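Endo-pectate lyase (Erwinia chrysanthemi, PDB 3B4N) is a calcium-dependent secreted lyase that cleaves polygalacturonate by elimination and probably also acts, in endo fashion, on highly methylated pectins. Local coordinates at residues 307-312 with 332-337. Numbering follows the deposited sequence.
Sequences PVCEEF and TNCKVS
In the right-handed parallel beta-helix of this lyase, a disulfide between Cys-309 and Cys-334 ties together two walls near the C-terminal end of the helix. Strand 309-313 pairs with 276-284, and strand 334-336 pairs with 290-298. Strand pieces 309-312 and 334-336 run nearly antiparallel (172°), their axes 7.9 Å apart at closest approach. Side chains rather than backbone bonds join them. SG of Cys-309 lies anti to its backbone N (chi1 -172°). It meets SG of Cys-334 at 2.0 Å. The torsion about the S-S bond is -81°. On one side of the bridge, Val-336 CG1 packs on Cys-309 CB at 3.8 Å. Val-308 CG1 approaches Val-336 CG2 more loosely, and Trp-329 and Ile-293 touch both valines. Glu-311 instead lays its CG against Cys-334 SG at 3.7 Å. Its extended chain crosses Asn-333 at about a right angle. OE2 of Glu-311 forms a salt bridge with Arg-285, OE1 is hydrogen-bonded to Thr-331 OG1, and ND2 of Asn-333 is hydrogen-bonded to Asp-289 O. One water links the two polar ends, donating to Glu-311 OE1 at 2.7 Å and to Asn-333 OD1 at 2.6 Å.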
ATOM      1  N   PRO A 307       9.395 -15.987   2.144  1.00 12.81           N
ATOM      2  CA  PRO A 307      10.590 -15.617   1.386  1.00 13.04           C
ATOM      3  C   PRO A 307      10.359 -14.151   1.003  1.00 12.57           C
ATOM      4  O   PRO A 307       9.218 -13.743   0.755  1.00 13.54           O
ATOM      5  CB  PRO A 307      10.557 -16.568   0.186  1.00 14.56           C
ATOM      6  CG  PRO A 307       9.133 -16.990   0.083  1.00 15.97           C
ATOM      7  CD  PRO A 307       8.676 -17.104   1.508  1.00 13.62           C
ATOM      8  N   VAL A 308      11.417 -13.354   0.974  1.00 11.85           N
ATOM      9  CA  VAL A 308      11.261 -11.939   0.655  1.00 11.66           C
ATOM     10  C   VAL A 308      11.442 -11.679  -0.838  1.00 12.03           C
ATOM     11  O   VAL A 308      10.458 -11.483  -1.552  1.00 13.94           O
ATOM     12  CB  VAL A 308      12.226 -11.101   1.530  1.00 10.78           C
ATOM     13  CG1 VAL A 308      12.125  -9.622   1.189  1.00 11.01           C
ATOM     14  CG2 VAL A 308      11.868 -11.323   3.001  1.00 13.28           C
ATOM     15  N   CYS A 309      12.672 -11.711  -1.326  1.00 12.46           N
ATOM     16  CA  CYS A 309      12.908 -11.468  -2.749  1.00 11.42           C
ATOM     17  C   CYS A 309      13.175 -12.776  -3.468  1.00 12.00           C
ATOM     18  O   CYS A 309      14.046 -13.543  -3.068  1.00 11.38           O
ATOM     19  CB  CYS A 309      14.100 -10.532  -2.927  1.00 12.54           C
ATOM     20  SG  CYS A 309      14.419  -9.926  -4.621  1.00 14.56           S
ATOM     21  N   GLU A 310      12.415 -13.039  -4.521  1.00 10.59           N
ATOM     22  CA  GLU A 310      12.604 -14.258  -5.295  1.00 11.70           C
ATOM     23  C   GLU A 310      12.942 -13.889  -6.725  1.00 11.26           C
ATOM     24  O   GLU A 310      12.376 -12.943  -7.284  1.00 10.60           O
ATOM     25  CB  GLU A 310      11.344 -15.128  -5.264  1.00 11.95           C
ATOM     26  CG  GLU A 310      10.990 -15.630  -3.867  1.00 14.91           C
ATOM     27  CD  GLU A 310       9.762 -16.508  -3.846  1.00 16.53           C
ATOM     28  OE1 GLU A 310       8.749 -16.138  -4.471  1.00 18.20           O
ATOM     29  OE2 GLU A 310       9.809 -17.575  -3.197  1.00 19.05           O
ATOM     30  N   GLU A 311      13.883 -14.629  -7.302  1.00 11.20           N
ATOM     31  CA  GLU A 311      14.309 -14.404  -8.682  1.00 10.66           C
ATOM     32  C   GLU A 311      13.601 -15.373  -9.614  1.00 10.40           C
ATOM     33  O   GLU A 311      13.405 -16.544  -9.278  1.00 11.17           O
ATOM     34  CB  GLU A 311      15.828 -14.559  -8.799  1.00 11.00           C
ATOM     35  CG  GLU A 311      16.565 -13.391  -8.156  1.00 12.40           C
ATOM     36  CD  GLU A 311      18.075 -13.491  -8.210  1.00 14.11           C
ATOM     37  OE1 GLU A 311      18.731 -12.514  -7.793  1.00 14.22           O
ATOM     38  OE2 GLU A 311      18.617 -14.527  -8.654  1.00 14.79           O
ATOM     39  N   PHE A 312      13.195 -14.851 -10.771  1.00  9.51           N
ATOM     40  CA  PHE A 312      12.481 -15.609 -11.799  1.00 10.17           C
ATOM     41  C   PHE A 312      13.067 -15.301 -13.159  1.00 10.16           C
ATOM     42  O   PHE A 312      13.864 -14.378 -13.316  1.00 10.13           O
ATOM     43  CB  PHE A 312      11.022 -15.159 -11.891  1.00  9.81           C
ATOM     44  CG  PHE A 312      10.200 -15.441 -10.681  1.00 10.25           C
ATOM     45  CD1 PHE A 312       9.386 -16.567 -10.629  1.00 11.65           C
ATOM     46  CD2 PHE A 312      10.197 -14.554  -9.609  1.00 10.83           C
ATOM     47  CE1 PHE A 312       8.575 -16.810  -9.532  1.00 10.76           C
ATOM     48  CE2 PHE A 312       9.392 -14.784  -8.503  1.00 11.51           C
ATOM     49  CZ  PHE A 312       8.576 -15.914  -8.460  1.00 11.83           C
ATOM     50  N   THR A 332      22.636  -9.249  -7.292  1.00 14.15           N
ATOM     51  CA  THR A 332      22.484  -8.131  -8.211  1.00 14.62           C
ATOM     52  C   THR A 332      21.025  -7.701  -8.342  1.00 13.39           C
ATOM     53  O   THR A 332      20.710  -6.513  -8.325  1.00 13.99           O
ATOM     54  CB  THR A 332      22.996  -8.515  -9.618  1.00 16.36           C
ATOM     55  OG1 THR A 332      24.393  -8.827  -9.545  1.00 19.80           O
ATOM     56  CG2 THR A 332      22.776  -7.374 -10.610  1.00 17.32           C
ATOM     57  N   ASN A 333      20.139  -8.679  -8.455  1.00 12.56           N
ATOM     58  CA  ASN A 333      18.729  -8.392  -8.653  1.00 11.00           C
ATOM     59  C   ASN A 333      17.884  -8.325  -7.393  1.00 11.95           C
ATOM     60  O   ASN A 333      16.798  -7.754  -7.404  1.00 11.16           O
ATOM     61  CB  ASN A 333      18.173  -9.410  -9.644  1.00 11.20           C
ATOM     62  CG  ASN A 333      18.993  -9.452 -10.911  1.00 12.21           C
ATOM     63  OD1 ASN A 333      19.897 -10.279 -11.059  1.00 15.63           O
ATOM     64  ND2 ASN A 333      18.716  -8.526 -11.816  1.00 14.28           N
ATOM     65  N   CYS A 334      18.384  -8.904  -6.309  1.00 11.45           N
ATOM     66  CA  CYS A 334      17.687  -8.865  -5.032  1.00 11.71           C
ATOM     67  C   CYS A 334      18.569  -8.113  -4.046  1.00 12.34           C
ATOM     68  O   CYS A 334      19.365  -8.708  -3.307  1.00 13.05           O
ATOM     69  CB  CYS A 334      17.407 -10.271  -4.518  1.00 12.94           C
ATOM     70  SG  CYS A 334      15.968 -11.089  -5.274  1.00 13.56           S
ATOM     71  N   LYS A 335      18.437  -6.792  -4.059  1.00 11.61           N
ATOM     72  CA  LYS A 335      19.209  -5.931  -3.184  1.00 12.32           C
ATOM     73  C   LYS A 335      18.502  -5.808  -1.845  1.00 12.75           C
ATOM     74  O   LYS A 335      17.972  -4.754  -1.486  1.00 12.14           O
ATOM     75  CB  LYS A 335      19.396  -4.553  -3.823  1.00 13.49           C
ATOM     76  CG  LYS A 335      20.379  -4.523  -4.993  1.00 18.77           C
ATOM     77  CD  LYS A 335      21.813  -4.668  -4.507  1.00 23.96           C
ATOM     78  CE  LYS A 335      22.811  -4.551  -5.652  1.00 26.74           C
ATOM     79  NZ  LYS A 335      24.213  -4.693  -5.164  1.00 29.15           N
ATOM     80  N   VAL A 336      18.471  -6.919  -1.128  1.00 13.59           N
ATOM     81  CA  VAL A 336      17.876  -6.975   0.190  1.00 13.49           C
ATOM     82  C   VAL A 336      18.825  -7.794   1.064  1.00 15.21           C
ATOM     83  O   VAL A 336      19.349  -8.826   0.641  1.00 14.83           O
ATOM     84  CB  VAL A 336      16.454  -7.609   0.160  1.00 13.59           C
ATOM     85  CG1 VAL A 336      16.518  -9.038  -0.353  1.00 13.41           C
ATOM     86  CG2 VAL A 336      15.839  -7.573   1.551  1.00 13.30           C
ATOM     87  N   SER A 337      19.076  -7.299   2.268  1.00 15.54           N
ATOM     88  CA  SER A 337      19.957  -7.978   3.214  1.00 17.31           C
ATOM     89  C   SER A 337      19.105  -8.440   4.390  1.00 18.85           C
ATOM     90  O   SER A 337      17.993  -7.950   4.584  1.00 18.34           O
ATOM     91  CB  SER A 337      21.043  -7.019   3.719  1.00 16.74           C
ATOM     92  OG  SER A 337      21.796  -6.441   2.660  1.00 21.75           O
TER
HETATM   93  O   HOH W   1      20.931 -11.621  -9.132  1.00 17.57           O